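Local coordinates for uncharacterized protein (Eubacterium ventriosum, PDB 3FDI) that is of unknown function but belongs to the cytidylate kinase-like family of P-loop NTPases, and so probably binds a nucleotide and may transfer its phosphate, at residues T129-K132 against R133-R137; D141-T144 against A145-M149; W168-S171 against R172-D175. All coordinates share one frame; numbering follows the deposited sequence.

Contact 1 (T129-K132 against R133-R137). With SO4 (sulfate ion), chain G.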
ATOM      1  N   THR B 129      25.606  -2.005   1.871  1.00 45.23           N
ATOM      2  CA  THR B 129      25.973  -1.863   3.275  1.00 44.38           C
ATOM      3  C   THR B 129      25.328  -2.941   4.141  1.00 43.85           C
ATOM      4  O   THR B 129      26.033  -3.627   4.889  1.00 43.63           O
ATOM      5  CB  THR B 129      25.598  -0.475   3.783  1.00 44.64           C
ATOM      6  OG1 THR B 129      26.231   0.500   2.943  1.00 46.19           O
ATOM      7  CG2 THR B 129      26.046  -0.258   5.226  1.00 43.12           C
ATOM      8  N   LYS B 130      24.001  -3.092   4.018  1.00 42.89           N
ATOM      9  CA  LYS B 130      23.245  -4.151   4.708  1.00 42.00           C
ATOM     10  C   LYS B 130      23.702  -5.571   4.335  1.00 41.62           C
ATOM     11  O   LYS B 130      23.892  -6.411   5.211  1.00 40.90           O
ATOM     12  CB  LYS B 130      21.720  -4.053   4.443  1.00 41.18           C
ATOM     13  CG  LYS B 130      21.037  -2.795   4.942  1.00 40.28           C
ATOM     14  CD  LYS B 130      19.518  -2.848   4.870  1.00 34.46           C
ATOM     15  CE  LYS B 130      18.988  -2.601   3.478  1.00 36.23           C
ATOM     16  NZ  LYS B 130      17.463  -2.444   3.432  1.00 35.81           N
ATOM     17  N   THR B 131      23.859  -5.853   3.046  1.00 42.50           N
ATOM     18  CA  THR B 131      24.222  -7.206   2.645  1.00 42.65           C
ATOM     19  C   THR B 131      25.589  -7.536   3.192  1.00 42.88           C
ATOM     20  O   THR B 131      25.867  -8.674   3.587  1.00 42.70           O
ATOM     21  CB  THR B 131      24.155  -7.496   1.102  1.00 43.05           C
ATOM     22  OG1 THR B 131      25.467  -7.461   0.519  1.00 46.29           O
ATOM     23  CG2 THR B 131      23.225  -6.587   0.376  1.00 39.21           C
ATOM     24  N   LYS B 132      26.454  -6.537   3.245  1.00 43.48           N
ATOM     25  CA  LYS B 132      27.792  -6.790   3.746  1.00 43.72           C
ATOM     26  C   LYS B 132      27.634  -7.108   5.224  1.00 43.66           C
ATOM     27  O   LYS B 132      28.124  -8.136   5.690  1.00 43.73           O
ATOM     28  CB  LYS B 132      28.758  -5.615   3.475  1.00 44.13           C
ATOM     29  CG  LYS B 132      29.847  -5.904   2.374  1.00 45.89           C
ATOM     30  CD  LYS B 132      30.384  -4.642   1.682  1.00 48.19           C
ATOM     31  CE  LYS B 132      29.266  -3.881   0.933  1.00 49.58           C
ATOM     32  NZ  LYS B 132      29.763  -2.776   0.071  1.00 51.38           N
ATOM     33  N   ARG B 133      26.885  -6.284   5.958  1.00 43.52           N
ATOM     34  CA  ARG B 133      26.779  -6.497   7.413  1.00 43.51           C
ATOM     35  C   ARG B 133      26.171  -7.857   7.734  1.00 43.22           C
ATOM     36  O   ARG B 133      26.646  -8.530   8.641  1.00 42.73           O
ATOM     37  CB  ARG B 133      26.015  -5.363   8.132  1.00 43.52           C
ATOM     38  CG  ARG B 133      25.494  -5.755   9.542  1.00 44.64           C
ATOM     39  CD  ARG B 133      25.152  -4.576  10.437  1.00 46.77           C
ATOM     40  NE  ARG B 133      25.155  -3.328   9.697  1.00 50.23           N
ATOM     41  CZ  ARG B 133      25.992  -2.314   9.897  1.00 53.12           C
ATOM     42  NH1 ARG B 133      25.884  -1.241   9.120  1.00 54.09           N
ATOM     43  NH2 ARG B 133      26.912  -2.344  10.873  1.00 54.92           N
ATOM     44  N   VAL B 134      25.136  -8.245   6.982  1.00 43.24           N
ATOM     45  CA  VAL B 134      24.439  -9.528   7.178  1.00 43.30           C
ATOM     46  C   VAL B 134      25.314 -10.784   6.858  1.00 44.42           C
ATOM     47  O   VAL B 134      25.345 -11.742   7.642  1.00 43.77           O
ATOM     48  CB  VAL B 134      23.116  -9.581   6.345  1.00 42.60           C
ATOM     49  CG1 VAL B 134      22.486 -10.959   6.383  1.00 40.77           C
ATOM     50  CG2 VAL B 134      22.096  -8.496   6.845  1.00 43.20           C
HETATM   51  N   MSE B 135      25.975 -10.798   5.699  1.00 45.69           N
HETATM   52  CA  MSE B 135      26.891 -11.917   5.355  1.00 47.34           C
HETATM   53  C   MSE B 135      27.940 -12.141   6.438  1.00 48.40           C
HETATM   54  O   MSE B 135      28.160 -13.264   6.890  1.00 48.84           O
HETATM   55  CB  MSE B 135      27.616 -11.646   4.039  1.00 47.04           C
HETATM   56  CG  MSE B 135      26.699 -11.535   2.849  1.00 46.83           C
HETATM   57 SE   MSE B 135      27.735 -10.871   1.375  1.00 50.77          SE
HETATM   58  CE  MSE B 135      28.877 -12.489   1.090  1.00 42.42           C
ATOM     59  N   GLU B 136      28.568 -11.042   6.833  1.00 50.04           N
ATOM     60  CA  GLU B 136      29.553 -11.014   7.898  1.00 51.47           C
ATOM     61  C   GLU B 136      28.974 -11.441   9.220  1.00 51.74           C
ATOM     62  O   GLU B 136      29.642 -12.125   9.972  1.00 51.85           O
ATOM     63  CB  GLU B 136      30.135  -9.603   8.057  1.00 52.17           C
ATOM     64  CG  GLU B 136      31.406  -9.536   8.946  1.00 54.91           C
ATOM     65  CD  GLU B 136      32.223  -8.231   8.749  1.00 59.51           C
ATOM     66  OE1 GLU B 136      32.082  -7.553   7.700  1.00 61.85           O
ATOM     67  OE2 GLU B 136      33.018  -7.871   9.653  1.00 63.89           O
ATOM     68  N   ARG B 137      27.753 -11.010   9.527  1.00 52.19           N
ATOM     69  CA  ARG B 137      27.128 -11.359  10.793  1.00 52.51           C
ATOM     70  C   ARG B 137      26.764 -12.832  10.775  1.00 52.41           C
ATOM     71  O   ARG B 137      27.035 -13.530  11.731  1.00 52.05           O
ATOM     72  CB  ARG B 137      25.881 -10.502  11.064  1.00 53.16           C
ATOM     73  CG  ARG B 137      24.935 -11.060  12.148  1.00 54.35           C
ATOM     74  CD  ARG B 137      23.529 -10.426  12.042  1.00 53.64           C
ATOM     75  NE  ARG B 137      23.663  -8.988  12.103  1.00 52.54           N
ATOM     76  CZ  ARG B 137      22.736  -8.099  11.747  1.00 48.95           C
ATOM     77  NH1 ARG B 137      23.025  -6.817  11.869  1.00 48.06           N
ATOM     78  NH2 ARG B 137      21.544  -8.466  11.279  1.00 49.98           N
TER
HETATM   79  S   SO4 G2006      20.019  -4.927  12.407  1.00 47.52           S
HETATM   80  O1  SO4 G2006      20.026  -4.849  13.871  1.00 47.44           O
HETATM   81  O2  SO4 G2006      19.472  -6.191  11.925  1.00 42.90           O
HETATM   82  O3  SO4 G2006      19.117  -3.811  12.053  1.00 45.66           O
HETATM   83  O4  SO4 G2006      21.417  -4.721  11.916  1.00 43.74           O
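Residues 129-137 form continuous alpha-helix within helix 127-138, where Arg133, Val134, Met135 and Glu136 each donate a backbone N-H to the carbonyl four residues earlier. The Val134 N to Lys130 O bond is 2.8 Å long. Thr129 and Arg133 lie side by side and point the same way. Thr129 CG2 sits 4.0 Å from Arg133 NH1. With chi1 at -56°, Thr129 OG1 stands beside the backbone N and bonds to Asp126 OD1, while CG2 turns to the Arg133 side. Arg133 NE donates to Gly16 O, which ties the guanidinium to the glycine-rich loop after strand 8-13. Met135, a selenomethionine, runs alongside Thr131, with Met135 SE 4.2 Å from Thr131 OG1. Val134 CG2 lies 3.2 Å from Lys130 O, and Val134 packs on Ala145 of helix 142-163. Lys130 itself leads off to a salt bridge with Glu14. Arg137 NH1 donates to sulfate O4 over 2.6 Å, with O4 at the edge of the guanidinium and in its plane. Arg137 NH2 donates to sulfate O2 over 3.1 Å. The backbone N atoms of Gly16, Gly18, Gly19 and His20 also bond to the sulfate. Phe15 makes a cation-pi contact with Arg137. The sulfate probably comes from the crystallisation liquor. Backbone N-H groups and an arginine gathered on one anion are consistent with the phosphate site of a P-loop, to which Arg137 would add positive charge.

Contact 2 (D141-T144 against A145-M149)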
ATOM      1  N   ASP B 141      26.366 -16.302   2.344  1.00 51.89           N
ATOM      2  CA  ASP B 141      26.686 -15.667   1.054  1.00 52.12           C
ATOM      3  C   ASP B 141      25.733 -14.515   0.710  1.00 52.14           C
ATOM      4  O   ASP B 141      24.762 -14.247   1.438  1.00 51.95           O
ATOM      5  CB  ASP B 141      26.678 -16.700  -0.082  1.00 52.60           C
ATOM      6  CG  ASP B 141      25.282 -17.203  -0.436  1.00 53.59           C
ATOM      7  OD1 ASP B 141      24.289 -16.746   0.134  1.00 56.66           O
ATOM      8  OD2 ASP B 141      25.170 -18.083  -1.304  1.00 57.86           O
ATOM      9  N   GLU B 142      26.013 -13.845  -0.408  1.00 51.89           N
ATOM     10  CA  GLU B 142      25.215 -12.698  -0.844  1.00 51.67           C
ATOM     11  C   GLU B 142      23.734 -13.079  -1.048  1.00 51.42           C
ATOM     12  O   GLU B 142      22.842 -12.383  -0.521  1.00 50.63           O
ATOM     13  CB  GLU B 142      25.775 -12.068  -2.126  1.00 51.26           C
ATOM     14  CG  GLU B 142      24.944 -10.903  -2.612  1.00 53.99           C
ATOM     15  CD  GLU B 142      25.364 -10.328  -3.935  1.00 56.05           C
ATOM     16  OE1 GLU B 142      26.161 -10.951  -4.645  1.00 59.49           O
ATOM     17  OE2 GLU B 142      24.870  -9.237  -4.277  1.00 59.11           O
ATOM     18  N   LYS B 143      23.512 -14.156  -1.820  1.00 50.82           N
ATOM     19  CA  LYS B 143      22.182 -14.674  -2.178  1.00 50.73           C
ATOM     20  C   LYS B 143      21.334 -14.838  -0.929  1.00 50.22           C
ATOM     21  O   LYS B 143      20.254 -14.264  -0.811  1.00 50.72           O
ATOM     22  CB  LYS B 143      22.318 -16.027  -2.919  1.00 51.13           C
ATOM     23  CG  LYS B 143      20.995 -16.784  -3.290  1.00 51.88           C
ATOM     24  CD  LYS B 143      21.280 -18.258  -3.830  1.00 52.69           C
ATOM     25  CE  LYS B 143      19.974 -18.999  -4.237  1.00 52.77           C
ATOM     26  NZ  LYS B 143      20.157 -20.109  -5.218  1.00 52.09           N
ATOM     27  N   THR B 144      21.844 -15.611   0.018  1.00 49.57           N
ATOM     28  CA  THR B 144      21.146 -15.827   1.271  1.00 49.24           C
ATOM     29  C   THR B 144      20.912 -14.523   2.041  1.00 48.05           C
ATOM     30  O   THR B 144      19.822 -14.294   2.513  1.00 48.83           O
ATOM     31  CB  THR B 144      21.911 -16.793   2.144  1.00 48.67           C
ATOM     32  OG1 THR B 144      22.135 -17.974   1.391  1.00 51.21           O
ATOM     33  CG2 THR B 144      21.110 -17.171   3.400  1.00 49.13           C
ATOM     34  N   ALA B 145      21.946 -13.697   2.159  1.00 46.98           N
ATOM     35  CA  ALA B 145      21.852 -12.428   2.849  1.00 45.71           C
ATOM     36  C   ALA B 145      20.652 -11.696   2.341  1.00 45.42           C
ATOM     37  O   ALA B 145      19.812 -11.253   3.129  1.00 45.42           O
ATOM     38  CB  ALA B 145      23.096 -11.616   2.620  1.00 45.47           C
ATOM     39  N   LEU B 146      20.532 -11.573   1.025  1.00 45.16           N
ATOM     40  CA  LEU B 146      19.435 -10.764   0.492  1.00 45.63           C
ATOM     41  C   LEU B 146      18.042 -11.369   0.683  1.00 45.00           C
ATOM     42  O   LEU B 146      17.067 -10.644   0.849  1.00 44.76           O
ATOM     43  CB  LEU B 146      19.679 -10.309  -0.960  1.00 45.61           C
ATOM     44  CG  LEU B 146      20.311  -8.902  -0.992  1.00 46.84           C
ATOM     45  CD1 LEU B 146      21.801  -9.007  -1.311  1.00 47.65           C
ATOM     46  CD2 LEU B 146      19.612  -7.927  -1.949  1.00 46.31           C
ATOM     47  N   ASN B 147      17.968 -12.688   0.673  1.00 45.02           N
ATOM     48  CA  ASN B 147      16.743 -13.398   0.983  1.00 44.59           C
ATOM     49  C   ASN B 147      16.382 -13.222   2.423  1.00 44.36           C
ATOM     50  O   ASN B 147      15.263 -12.929   2.728  1.00 44.73           O
ATOM     51  CB  ASN B 147      16.902 -14.885   0.677  1.00 44.15           C
ATOM     52  CG  ASN B 147      16.833 -15.170  -0.798  1.00 44.77           C
ATOM     53  OD1 ASN B 147      16.372 -14.340  -1.575  1.00 46.24           O
ATOM     54  ND2 ASN B 147      17.272 -16.349  -1.197  1.00 46.73           N
HETATM   55  N   MSE B 148      17.335 -13.403   3.320  1.00 44.61           N
HETATM   56  CA  MSE B 148      17.073 -13.108   4.727  1.00 44.95           C
HETATM   57  C   MSE B 148      16.547 -11.693   4.942  1.00 43.16           C
HETATM   58  O   MSE B 148      15.618 -11.476   5.712  1.00 43.95           O
HETATM   59  CB  MSE B 148      18.340 -13.287   5.529  1.00 45.40           C
HETATM   60  CG  MSE B 148      18.483 -14.666   6.044  1.00 49.49           C
HETATM   61 SE   MSE B 148      20.192 -14.699   6.877  0.80 57.45          SE
HETATM   62  CE  MSE B 148      21.211 -14.984   5.237  1.00 55.48           C
HETATM   63  N   MSE B 149      17.137 -10.733   4.259  1.00 41.64           N
HETATM   64  CA  MSE B 149      16.770  -9.345   4.479  1.00 41.55           C
HETATM   65  C   MSE B 149      15.296  -9.173   4.101  1.00 41.37           C
HETATM   66  O   MSE B 149      14.520  -8.663   4.883  1.00 41.00           O
HETATM   67  CB  MSE B 149      17.673  -8.386   3.681  1.00 41.23           C
HETATM   68  CG  MSE B 149      19.072  -8.190   4.288  1.00 41.19           C
HETATM   69 SE   MSE B 149      20.348  -7.626   2.946  0.80 42.21          SE
HETATM   70  CE  MSE B 149      19.318  -6.179   2.263  1.00 36.08           C
TER
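Glu142 and Leu146 run side by side and point the same way, with Glu142 CG 3.9 Å from Leu146 CD1, aliphatic carbon against methyl. Leu146 also packs on Lys127 and Thr131 of helix 127-138. One side chain before Glu142, Asp141 OD1 takes two bonds from Thr144. Thr144 N donates to Asp141 OD1 over 2.7 Å at 162°. Thr144 OG1 donates to the same Asp141 OD1 over 2.8 Å. Both reach the syn side tilted out of the carboxylate plane, from opposite faces. The Thr144 hydroxyl can do this because OG1 stands beside its own backbone N (chi1 -54°). Asp141 is thus the N-cap of helix 142-163. Its negative charge lies at the start of the helix, where it should interact favourably with the helix dipole. Its carbonyl O also accepts from Ala145 N, the first backbone bond of the helix here. Further along, Asn147 CG lies 3.5 Å from Lys143 O. The Met148 N to Thr144 O bond is almost straight, at 178°. Met148 (selenomethionine) packs on Val140, and Pro68 of the second subunit packs against both Thr144 and Met148.

Contact 3 (W168-S171 against R172-D175)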
ATOM      1  N   TRP B 168       4.674   0.479   8.863  1.00 39.31           N
ATOM      2  CA  TRP B 168       6.072   0.160   9.096  1.00 38.62           C
ATOM      3  C   TRP B 168       6.951   0.819   8.032  1.00 38.58           C
ATOM      4  O   TRP B 168       6.714   0.642   6.863  1.00 38.56           O
ATOM      5  CB  TRP B 168       6.278  -1.326   8.998  1.00 37.63           C
ATOM      6  CG  TRP B 168       7.669  -1.759   9.303  1.00 36.24           C
ATOM      7  CD1 TRP B 168       8.199  -1.952  10.530  1.00 36.89           C
ATOM      8  CD2 TRP B 168       8.695  -2.097   8.367  1.00 34.85           C
ATOM      9  NE1 TRP B 168       9.499  -2.384  10.427  1.00 37.02           N
ATOM     10  CE2 TRP B 168       9.824  -2.485   9.107  1.00 34.57           C
ATOM     11  CE3 TRP B 168       8.766  -2.112   6.973  1.00 40.20           C
ATOM     12  CZ2 TRP B 168      11.010  -2.887   8.513  1.00 37.15           C
ATOM     13  CZ3 TRP B 168       9.950  -2.544   6.365  1.00 37.69           C
ATOM     14  CH2 TRP B 168      11.059  -2.903   7.145  1.00 39.55           C
ATOM     15  N   GLY B 169       7.957   1.549   8.442  1.00 37.96           N
ATOM     16  CA  GLY B 169       8.895   2.145   7.486  1.00 39.02           C
ATOM     17  C   GLY B 169       8.479   3.462   6.824  1.00 38.84           C
ATOM     18  O   GLY B 169       9.269   4.042   6.110  1.00 38.93           O
ATOM     19  N   ASP B 170       7.243   3.900   7.025  1.00 38.45           N
ATOM     20  CA  ASP B 170       6.768   5.171   6.508  1.00 40.70           C
ATOM     21  C   ASP B 170       7.349   6.295   7.381  1.00 39.28           C
ATOM     22  O   ASP B 170       7.333   6.173   8.580  1.00 39.95           O
ATOM     23  CB  ASP B 170       5.213   5.190   6.566  1.00 41.82           C
ATOM     24  CG  ASP B 170       4.607   6.513   6.045  1.00 48.98           C
ATOM     25  OD1 ASP B 170       5.256   7.172   5.269  1.00 52.87           O
ATOM     26  OD2 ASP B 170       3.451   6.885   6.394  1.00 61.26           O
ATOM     27  N   SER B 171       7.868   7.394   6.813  1.00 38.77           N
ATOM     28  CA  SER B 171       8.455   8.463   7.652  1.00 37.02           C
ATOM     29  C   SER B 171       7.460   9.008   8.705  1.00 36.40           C
ATOM     30  O   SER B 171       7.859   9.430   9.801  1.00 36.32           O
ATOM     31  CB  SER B 171       8.942   9.613   6.769  1.00 38.99           C
ATOM     32  OG  SER B 171       7.848  10.224   6.056  1.00 36.54           O
ATOM     33  N   ARG B 172       6.182   9.015   8.382  1.00 35.62           N
ATOM     34  CA  ARG B 172       5.176   9.547   9.293  1.00 37.79           C
ATOM     35  C   ARG B 172       4.971   8.705  10.523  1.00 38.03           C
ATOM     36  O   ARG B 172       4.493   9.219  11.513  1.00 39.89           O
ATOM     37  CB  ARG B 172       3.897   9.857   8.565  1.00 39.28           C
ATOM     38  CG  ARG B 172       4.175  11.101   7.541  1.00 48.04           C
ATOM     39  CD  ARG B 172       3.447  11.102   6.169  1.00 58.96           C
ATOM     40  NE  ARG B 172       4.061  10.326   5.084  1.00 64.82           N
ATOM     41  CZ  ARG B 172       3.426   9.979   3.948  1.00 65.25           C
ATOM     42  NH1 ARG B 172       2.172  10.332   3.727  1.00 65.68           N
ATOM     43  NH2 ARG B 172       4.041   9.236   3.025  1.00 67.11           N
ATOM     44  N   THR B 173       5.416   7.448  10.494  1.00 36.52           N
ATOM     45  CA  THR B 173       5.317   6.621  11.631  1.00 36.97           C
ATOM     46  C   THR B 173       6.333   7.017  12.737  1.00 35.82           C
ATOM     47  O   THR B 173       6.132   6.650  13.867  1.00 36.12           O
ATOM     48  CB  THR B 173       5.479   5.158  11.189  1.00 37.23           C
ATOM     49  OG1 THR B 173       4.451   4.871  10.250  1.00 38.35           O
ATOM     50  CG2 THR B 173       5.389   4.140  12.389  1.00 37.60           C
ATOM     51  N   TYR B 174       7.394   7.760  12.402  1.00 35.06           N
ATOM     52  CA  TYR B 174       8.510   8.037  13.298  1.00 34.47           C
ATOM     53  C   TYR B 174       8.878   9.542  13.395  1.00 36.08           C
ATOM     54  O   TYR B 174       8.520  10.327  12.560  1.00 34.40           O
ATOM     55  CB  TYR B 174       9.740   7.243  12.816  1.00 34.50           C
ATOM     56  CG  TYR B 174       9.436   5.773  12.496  1.00 34.43           C
ATOM     57  CD1 TYR B 174       9.091   5.414  11.216  1.00 35.20           C
ATOM     58  CD2 TYR B 174       9.416   4.788  13.472  1.00 35.49           C
ATOM     59  CE1 TYR B 174       8.747   4.134  10.856  1.00 33.71           C
ATOM     60  CE2 TYR B 174       9.110   3.419  13.125  1.00 33.97           C
ATOM     61  CZ  TYR B 174       8.782   3.126  11.797  1.00 36.40           C
ATOM     62  OH  TYR B 174       8.471   1.867  11.310  1.00 34.69           O
ATOM     63  N   ASP B 175       9.609   9.905  14.438  1.00 36.89           N
ATOM     64  CA  ASP B 175      10.225  11.212  14.538  1.00 37.57           C
ATOM     65  C   ASP B 175      11.444  11.434  13.698  1.00 37.92           C
ATOM     66  O   ASP B 175      11.667  12.565  13.208  1.00 38.60           O
ATOM     67  CB  ASP B 175      10.640  11.458  15.987  1.00 37.92           C
ATOM     68  CG  ASP B 175       9.440  11.482  16.913  1.00 37.26           C
ATOM     69  OD1 ASP B 175       8.418  12.058  16.503  1.00 39.04           O
ATOM     70  OD2 ASP B 175       9.489  10.902  18.002  1.00 36.87           O
TER
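This is a tight turn contact in the loop between helix 142-163 and strand 176-180, held by backbone bonds, a tyrosine hydroxyl and a salt bridge. Tyr174 reaches back across the turn. Tyr174 OH accepts from Gly169 N at 2.9 Å, and the bond is almost straight (174°). Gly169 N lies at the ring edge, in its plane. Tyr174 CD1 comes 3.3 Å from Asp170 O. Thr173 CG2 lies over one face of the ring, offset toward the rim. Trp168 CD1 is 3.9 Å from Tyr174 OH. Tyr174 stacks on Phe122 of strand 118-125, and Trp168 meets Phe122 edge-to-face. Within the turn, Thr173 N donates to Asp170 O and Tyr174 N to Ser171 O. Both donors sit well above the carbonyl planes, in keeping with the tight i to i+3 spacing. Asp170 OD1 makes a salt bridge to Arg172 NH2 at 3.3 Å, with the carboxylate and guanidinium planes 78° apart. Asp170 OD2 lies over a face of that guanidinium. Ser171 OG bonds to Gly169 O of the third subunit, and Gly169 O to Ser171 OG of that subunit, a reciprocal pair. The steeply crossed salt bridge is probably mainly electrostatic. The Tyr174 bond closes the loop on itself, while Gly169 and Ser171 bond to the third subunit.

In the fold
The three contacts come in series along the chain. Contacts 1 and 2 lie on consecutive helices, 127-138 and 142-163, with centres 9 Å apart. They touch: Thr131 CG2 is 3.3 Å from Leu146 CD1, and Met135 packs on Ala145. Contact 3 lies in the loop that follows helix 142-163 and leads into strand 176-180, an outermost strand of the parallel sheet within this chain. Its centre is about 24 Å from that of contact 1 and about 25 Å from that of contact 2. Contact 1 thus borders the sulfate, at the probable phosphate site, whereas contacts 2 and 3 lie at interfaces with the second and third subunits respectively.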